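Local coordinates for vacuolar-sorting protein BRO1 (Saccharomyces cerevisiae, PDB 1ZB1) that sorts cargo proteins into multivesicular bodies and recruits the deubiquitinase DOA4 to endosomes, here represented by its Bro1 domain, at residues K16-L21 against F97-A102; S50-L55 against L73-F78. All coordinates share one frame; numbering follows the deposited sequence.

Contact 1: residues K16-L21 against F97-A102; sequences KDTEKL and FTWYDA
Residues 16-21 run alongside 97-102 in the reverse sense, their end-to-end directions 159° apart, and a single antiparallel bridge pairs Thr18 with Trp99. The N-terminal arm of the Bro1 domain thereby lines one edge of strand 97-100, whose other neighbour in its two-stranded antiparallel sheet is strand 112-115. Two backbone bonds make the bridge: Tyr100 N points almost straight at Asp17 O (2.9 Å, 177° at the hydrogen), and Glu19 N meets Thr98 O at 3.1 Å, within the carbonyl plane. Thr98 O is gripped a second time by Thr18 OG1 (2.7 Å), which lies above that plane and is also bonded to Arg56. With OG1 anti to the backbone N (chi1 -177°), Thr18 sets its CB over the six-membered ring of Trp99, 3.6 Å from the centroid, a CH-pi contact; the indole NE1 is held by Glu121. The extended Glu19 chain passes along Thr98 CG2 and brings CG to the edge of the Tyr100 ring, while its carboxylate forms a salt bridge with Lys112. Beyond it, Leu21 CD2 packs 3.6 Å from Phe97 CE2. At the far end Lys16, bent at chi3 and chi4, curls its ammonium NZ back to Tyr100 O (2.9 Å) and reaches Asp173 as well; a water accepting from Lys16 NZ donates to Asp101 OD1, also bonded to Ser171, at 2.7 Å.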
loop_
_atom_site.group_PDB
_atom_site.type_symbol
_atom_site.label_atom_id
_atom_site.label_comp_id
_atom_site.label_asym_id
_atom_site.label_seq_id
_atom_site.Cartn_x
_atom_site.Cartn_y
_atom_site.Cartn_z
ATOM N N LYS A 16 -2.009 13.894 -2.915
ATOM C CA LYS A 16 -1.244 15.105 -3.189
ATOM C C LYS A 16 -2.204 16.060 -3.903
ATOM O O LYS A 16 -2.883 15.661 -4.845
ATOM C CB LYS A 16 -0.044 14.805 -4.101
ATOM C CG LYS A 16 1.030 13.899 -3.467
ATOM C CD LYS A 16 2.082 13.472 -4.497
ATOM C CE LYS A 16 2.848 14.665 -5.064
ATOM N NZ LYS A 16 3.403 15.532 -3.974
ATOM N N ASP A 17 -2.281 17.308 -3.448
ATOM C CA ASP A 17 -3.163 18.275 -4.089
ATOM C C ASP A 17 -2.441 18.892 -5.288
ATOM O O ASP A 17 -1.220 18.815 -5.388
ATOM C CB ASP A 17 -3.570 19.387 -3.112
ATOM C CG ASP A 17 -4.398 18.871 -1.948
ATOM O OD1 ASP A 17 -5.106 17.858 -2.122
ATOM O OD2 ASP A 17 -4.353 19.482 -0.857
ATOM N N THR A 18 -3.204 19.492 -6.196
ATOM C CA THR A 18 -2.636 20.128 -7.382
ATOM C C THR A 18 -3.424 21.384 -7.714
ATOM O O THR A 18 -4.587 21.519 -7.334
ATOM C CB THR A 18 -2.690 19.196 -8.613
ATOM O OG1 THR A 18 -2.056 19.834 -9.729
ATOM C CG2 THR A 18 -4.155 18.891 -8.997
ATOM N N GLU A 19 -2.798 22.307 -8.429
ATOM C CA GLU A 19 -3.492 23.524 -8.814
ATOM C C GLU A 19 -4.227 23.293 -10.125
ATOM O O GLU A 19 -3.788 22.501 -10.960
ATOM C CB GLU A 19 -2.506 24.689 -8.967
ATOM C CG GLU A 19 -1.910 25.125 -7.639
ATOM C CD GLU A 19 -1.186 26.450 -7.716
ATOM O OE1 GLU A 19 -0.824 26.975 -6.639
ATOM O OE2 GLU A 19 -0.979 26.963 -8.841
ATOM N N LYS A 20 -5.359 23.968 -10.292
ATOM C CA LYS A 20 -6.130 23.842 -11.518
ATOM C C LYS A 20 -5.236 24.233 -12.697
ATOM O O LYS A 20 -4.611 25.291 -12.691
ATOM C CB LYS A 20 -7.367 24.742 -11.438
ATOM C CG LYS A 20 -7.963 25.152 -12.777
ATOM C CD LYS A 20 -8.393 23.970 -13.621
ATOM C CE LYS A 20 -8.938 24.468 -14.964
ATOM N NZ LYS A 20 -9.255 23.377 -15.911
ATOM N N LEU A 21 -5.159 23.361 -13.694
ATOM C CA LEU A 21 -4.342 23.615 -14.877
ATOM C C LEU A 21 -5.277 23.838 -16.066
ATOM O O LEU A 21 -6.229 23.084 -16.260
ATOM C CB LEU A 21 -3.446 22.407 -15.149
ATOM C CG LEU A 21 -2.392 22.469 -16.256
ATOM C CD1 LEU A 21 -1.179 23.257 -15.768
ATOM C CD2 LEU A 21 -1.965 21.048 -16.619
ATOM N N PHE A 97 2.582 22.317 -14.620
ATOM C CA PHE A 97 2.159 21.238 -13.725
ATOM C C PHE A 97 2.594 21.615 -12.303
ATOM O O PHE A 97 3.798 21.691 -12.008
ATOM C CB PHE A 97 2.832 19.926 -14.147
ATOM C CG PHE A 97 2.501 19.485 -15.557
ATOM C CD1 PHE A 97 3.514 19.121 -16.441
ATOM C CD2 PHE A 97 1.176 19.364 -15.975
ATOM C CE1 PHE A 97 3.217 18.638 -17.722
ATOM C CE2 PHE A 97 0.863 18.882 -17.251
ATOM C CZ PHE A 97 1.879 18.517 -18.125
ATOM N N THR A 98 1.620 21.836 -11.424
ATOM C CA THR A 98 1.901 22.254 -10.052
ATOM C C THR A 98 1.314 21.324 -8.990
ATOM O O THR A 98 0.088 21.201 -8.862
ATOM C CB THR A 98 1.374 23.701 -9.836
ATOM O OG1 THR A 98 1.977 24.571 -10.806
ATOM C CG2 THR A 98 1.695 24.205 -8.428
ATOM N N TRP A 99 2.193 20.676 -8.225
ATOM C CA TRP A 99 1.762 19.743 -7.177
ATOM C C TRP A 99 2.275 20.042 -5.772
ATOM O O TRP A 99 3.428 20.440 -5.586
ATOM C CB TRP A 99 2.168 18.307 -7.536
ATOM C CG TRP A 99 1.469 17.770 -8.749
ATOM C CD1 TRP A 99 1.797 17.995 -10.052
ATOM C CD2 TRP A 99 0.294 16.952 -8.765
ATOM N NE1 TRP A 99 0.896 17.365 -10.885
ATOM C CE2 TRP A 99 -0.037 16.719 -10.118
ATOM C CE3 TRP A 99 -0.514 16.391 -7.764
ATOM C CZ2 TRP A 99 -1.141 15.948 -10.500
ATOM C CZ3 TRP A 99 -1.620 15.619 -8.148
ATOM C CH2 TRP A 99 -1.918 15.409 -9.505
ATOM N N TYR A 100 1.408 19.818 -4.787
ATOM C CA TYR A 100 1.735 20.022 -3.379
ATOM C C TYR A 100 2.140 18.701 -2.726
ATOM O O TYR A 100 1.668 17.631 -3.117
ATOM C CB TYR A 100 0.520 20.564 -2.609
ATOM C CG TYR A 100 0.109 21.985 -2.931
ATOM C CD1 TYR A 100 -0.626 22.285 -4.081
ATOM C CD2 TYR A 100 0.430 23.031 -2.060
ATOM C CE1 TYR A 100 -1.035 23.598 -4.353
ATOM C CE2 TYR A 100 0.030 24.341 -2.324
ATOM C CZ TYR A 100 -0.702 24.616 -3.464
ATOM O OH TYR A 100 -1.109 25.904 -3.700
ATOM N N ASP A 101 3.005 18.768 -1.722
ATOM C CA ASP A 101 3.403 17.562 -1.010
ATOM C C ASP A 101 2.201 17.097 -0.172
ATOM O O ASP A 101 1.435 17.926 0.326
ATOM C CB ASP A 101 4.573 17.846 -0.061
ATOM C CG ASP A 101 5.907 17.953 -0.776
ATOM O OD1 ASP A 101 5.975 17.662 -1.987
ATOM O OD2 ASP A 101 6.892 18.317 -0.106
ATOM N N ALA A 102 2.045 15.783 -0.015
ATOM C CA ALA A 102 0.947 15.242 0.789
ATOM C C ALA A 102 1.036 15.811 2.204
ATOM O O ALA A 102 2.129 15.943 2.761
ATOM C CB ALA A 102 1.018 13.709 0.830
HETATM O O HOH W 1 4.847 18.049 -4.410
HETATM O O HOH W 2 -1.188 18.000 -0.778
HETATM O O HOH W 3 -1.204 22.356 -11.959
HETATM O O HOH W 4 1.693 27.439 -10.911
#

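Contact 2: residues S50-L55 against L73-F78; sequences SELDHL and LKYYSF
Leu52 fills the angle between two aromatic rings. Its CD1 sits centrally over one face of Phe78, 3.6 Å from the centroid and 6° off the ring normal, a CH-pi contact in which the two side chains cross at about a right angle. Leu52 CD1 also lies in the plane of the Tyr75 ring, at its edge, 3.8 Å from Tyr75 CE1, so one carbon meets a face and an edge together. The other branch, Leu52 CD2, approaches the far end of the Phe78 ring, 3.6 Å from Phe78 CZ. One turn further along, Leu55 lays CD2 against the backbone of the facing helix, 3.8 Å from Tyr75 CA and near Tyr75 CB, while its CD1 is the branch nearest Lys74 CB. In all four main side chains CG is anti to the backbone N; this carries Leu52, Leu55 and Phe78 into the gap between the helices, whereas Tyr75 presents its ring edge and CB. Further out, the rings have partners of their own: Tyr75 OH is hydrogen-bonded to Glu121 and Trp23, and Phe78 meets Tyr364 edge-to-face and packs on Tyr368 of helix 349-371. The segments' axes pass 10.7 Å apart at a crossing angle of -128°. The whole is apolar packing between helices 46-58 and 65-86, consecutive in the chain and steeply inclined to each other, within the largely helical Bro1 domain.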
loop_
_atom_site.group_PDB
_atom_site.type_symbol
_atom_site.label_atom_id
_atom_site.label_comp_id
_atom_site.label_asym_id
_atom_site.label_seq_id
_atom_site.Cartn_x
_atom_site.Cartn_y
_atom_site.Cartn_z
ATOM N N SER A 50 -11.118 20.254 -24.690
ATOM C CA SER A 50 -12.082 20.658 -23.674
ATOM C C SER A 50 -12.368 19.466 -22.751
ATOM O O SER A 50 -12.460 19.613 -21.528
ATOM C CB SER A 50 -13.381 21.131 -24.338
ATOM O OG SER A 50 -14.343 21.500 -23.365
ATOM N N GLU A 51 -12.497 18.281 -23.339
ATOM C CA GLU A 51 -12.763 17.069 -22.568
ATOM C C GLU A 51 -11.563 16.707 -21.686
ATOM O O GLU A 51 -11.729 16.272 -20.545
ATOM C CB GLU A 51 -13.111 15.912 -23.512
ATOM C CG GLU A 51 -14.609 15.828 -23.836
ATOM C CD GLU A 51 -14.910 15.091 -25.131
ATOM O OE1 GLU A 51 -14.214 14.100 -25.441
ATOM O OE2 GLU A 51 -15.857 15.499 -25.838
ATOM N N LEU A 52 -10.362 16.896 -22.222
ATOM C CA LEU A 52 -9.134 16.618 -21.486
ATOM C C LEU A 52 -9.014 17.535 -20.273
ATOM O O LEU A 52 -8.663 17.088 -19.186
ATOM C CB LEU A 52 -7.916 16.829 -22.383
ATOM C CG LEU A 52 -6.559 16.894 -21.664
ATOM C CD1 LEU A 52 -6.160 15.495 -21.162
ATOM C CD2 LEU A 52 -5.504 17.429 -22.622
ATOM N N ASP A 53 -9.281 18.825 -20.468
ATOM C CA ASP A 53 -9.193 19.788 -19.373
ATOM C C ASP A 53 -10.158 19.376 -18.262
ATOM O O ASP A 53 -9.854 19.490 -17.071
ATOM C CB ASP A 53 -9.541 21.192 -19.874
ATOM C CG ASP A 53 -9.285 22.265 -18.833
ATOM O OD1 ASP A 53 -8.106 22.477 -18.476
ATOM O OD2 ASP A 53 -10.261 22.894 -18.370
ATOM N N HIS A 54 -11.326 18.893 -18.664
ATOM C CA HIS A 54 -12.340 18.456 -17.709
ATOM C C HIS A 54 -11.893 17.170 -16.991
ATOM O O HIS A 54 -12.081 17.016 -15.782
ATOM C CB HIS A 54 -13.658 18.200 -18.441
ATOM C CG HIS A 54 -14.852 18.171 -17.538
ATOM N ND1 HIS A 54 -15.986 17.444 -17.827
ATOM C CD2 HIS A 54 -15.095 18.800 -16.364
ATOM C CE1 HIS A 54 -16.878 17.624 -16.867
ATOM N NE2 HIS A 54 -16.361 18.442 -15.967
ATOM N N LEU A 55 -11.297 16.250 -17.748
ATOM C CA LEU A 55 -10.829 14.984 -17.192
ATOM C C LEU A 55 -9.835 15.216 -16.053
ATOM O O LEU A 55 -9.949 14.595 -14.998
ATOM C CB LEU A 55 -10.179 14.134 -18.288
ATOM C CG LEU A 55 -9.491 12.841 -17.847
ATOM C CD1 LEU A 55 -10.514 11.893 -17.217
ATOM C CD2 LEU A 55 -8.810 12.179 -19.056
ATOM N N LEU A 73 -6.770 6.901 -13.881
ATOM C CA LEU A 73 -6.196 5.891 -14.774
ATOM C C LEU A 73 -6.320 6.369 -16.223
ATOM O O LEU A 73 -5.404 6.183 -17.024
ATOM C CB LEU A 73 -6.915 4.543 -14.631
ATOM C CG LEU A 73 -6.498 3.435 -13.654
ATOM C CD1 LEU A 73 -5.077 3.625 -13.182
ATOM C CD2 LEU A 73 -7.470 3.385 -12.489
ATOM N N LYS A 74 -7.456 6.979 -16.560
ATOM C CA LYS A 74 -7.661 7.489 -17.914
ATOM C C LYS A 74 -6.737 8.674 -18.199
ATOM O O LYS A 74 -6.178 8.800 -19.301
ATOM C CB LYS A 74 -9.127 7.902 -18.115
ATOM C CG LYS A 74 -10.077 6.706 -18.149
ATOM C CD LYS A 74 -11.520 7.105 -18.444
ATOM C CE LYS A 74 -12.383 5.852 -18.645
ATOM N NZ LYS A 74 -13.830 6.149 -18.841
ATOM N N TYR A 75 -6.566 9.543 -17.210
ATOM C CA TYR A 75 -5.686 10.692 -17.395
ATOM C C TYR A 75 -4.231 10.220 -17.519
ATOM O O TYR A 75 -3.474 10.767 -18.316
ATOM C CB TYR A 75 -5.831 11.690 -16.235
ATOM C CG TYR A 75 -5.036 12.971 -16.438
ATOM C CD1 TYR A 75 -5.214 13.745 -17.585
ATOM C CD2 TYR A 75 -4.078 13.382 -15.505
ATOM C CE1 TYR A 75 -4.450 14.894 -17.808
ATOM C CE2 TYR A 75 -3.312 14.540 -15.717
ATOM C CZ TYR A 75 -3.503 15.282 -16.872
ATOM O OH TYR A 75 -2.730 16.392 -17.122
ATOM N N TYR A 76 -3.834 9.214 -16.738
ATOM C CA TYR A 76 -2.459 8.706 -16.833
ATOM C C TYR A 76 -2.250 8.147 -18.243
ATOM O O TYR A 76 -1.201 8.371 -18.863
ATOM C CB TYR A 76 -2.190 7.594 -15.805
ATOM C CG TYR A 76 -0.709 7.239 -15.662
ATOM C CD1 TYR A 76 0.082 7.842 -14.684
ATOM C CD2 TYR A 76 -0.098 6.333 -16.532
ATOM C CE1 TYR A 76 1.449 7.554 -14.569
ATOM C CE2 TYR A 76 1.272 6.036 -16.434
ATOM C CZ TYR A 76 2.038 6.650 -15.450
ATOM O OH TYR A 76 3.386 6.357 -15.337
ATOM N N SER A 77 -3.251 7.432 -18.756
ATOM C CA SER A 77 -3.150 6.867 -20.102
ATOM C C SER A 77 -2.868 7.973 -21.108
ATOM O O SER A 77 -2.027 7.813 -21.991
ATOM C CB SER A 77 -4.435 6.127 -20.501
ATOM O OG SER A 77 -4.606 4.953 -19.723
ATOM N N PHE A 78 -3.571 9.094 -20.975
ATOM C CA PHE A 78 -3.374 10.228 -21.875
ATOM C C PHE A 78 -1.915 10.662 -21.827
ATOM O O PHE A 78 -1.286 10.905 -22.857
ATOM C CB PHE A 78 -4.244 11.416 -21.455
ATOM C CG PHE A 78 -3.880 12.697 -22.159
ATOM C CD1 PHE A 78 -4.348 12.958 -23.443
ATOM C CD2 PHE A 78 -3.004 13.605 -21.568
ATOM C CE1 PHE A 78 -3.948 14.106 -24.134
ATOM C CE2 PHE A 78 -2.601 14.753 -22.253
ATOM C CZ PHE A 78 -3.073 15.002 -23.538
#

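How the contacts relate
From the N terminus, the arm 16-21 comes first and leads into helix 23-34; contact 1 closes a long loop when the chain returns at strand 97-100. Contact 2 is nested inside that loop, joining helices 46-58 and 65-86, the latter being followed in the chain by strand 97-100. The centres are about 16 Å apart, on the same side of the chain's centre, and the two touch directly: Lys20 NZ forms a salt bridge to Asp53 OD2 at 2.7 Å. Glu121 of helix 118-139 is a shared second-shell residue, bonded to Trp99 of contact 1 and Tyr75 of contact 2. Helix 65-86 and strand 97-100 are thus both tied to that helix, while the Lys20-Asp53 bridge holds the arm to helix 46-58.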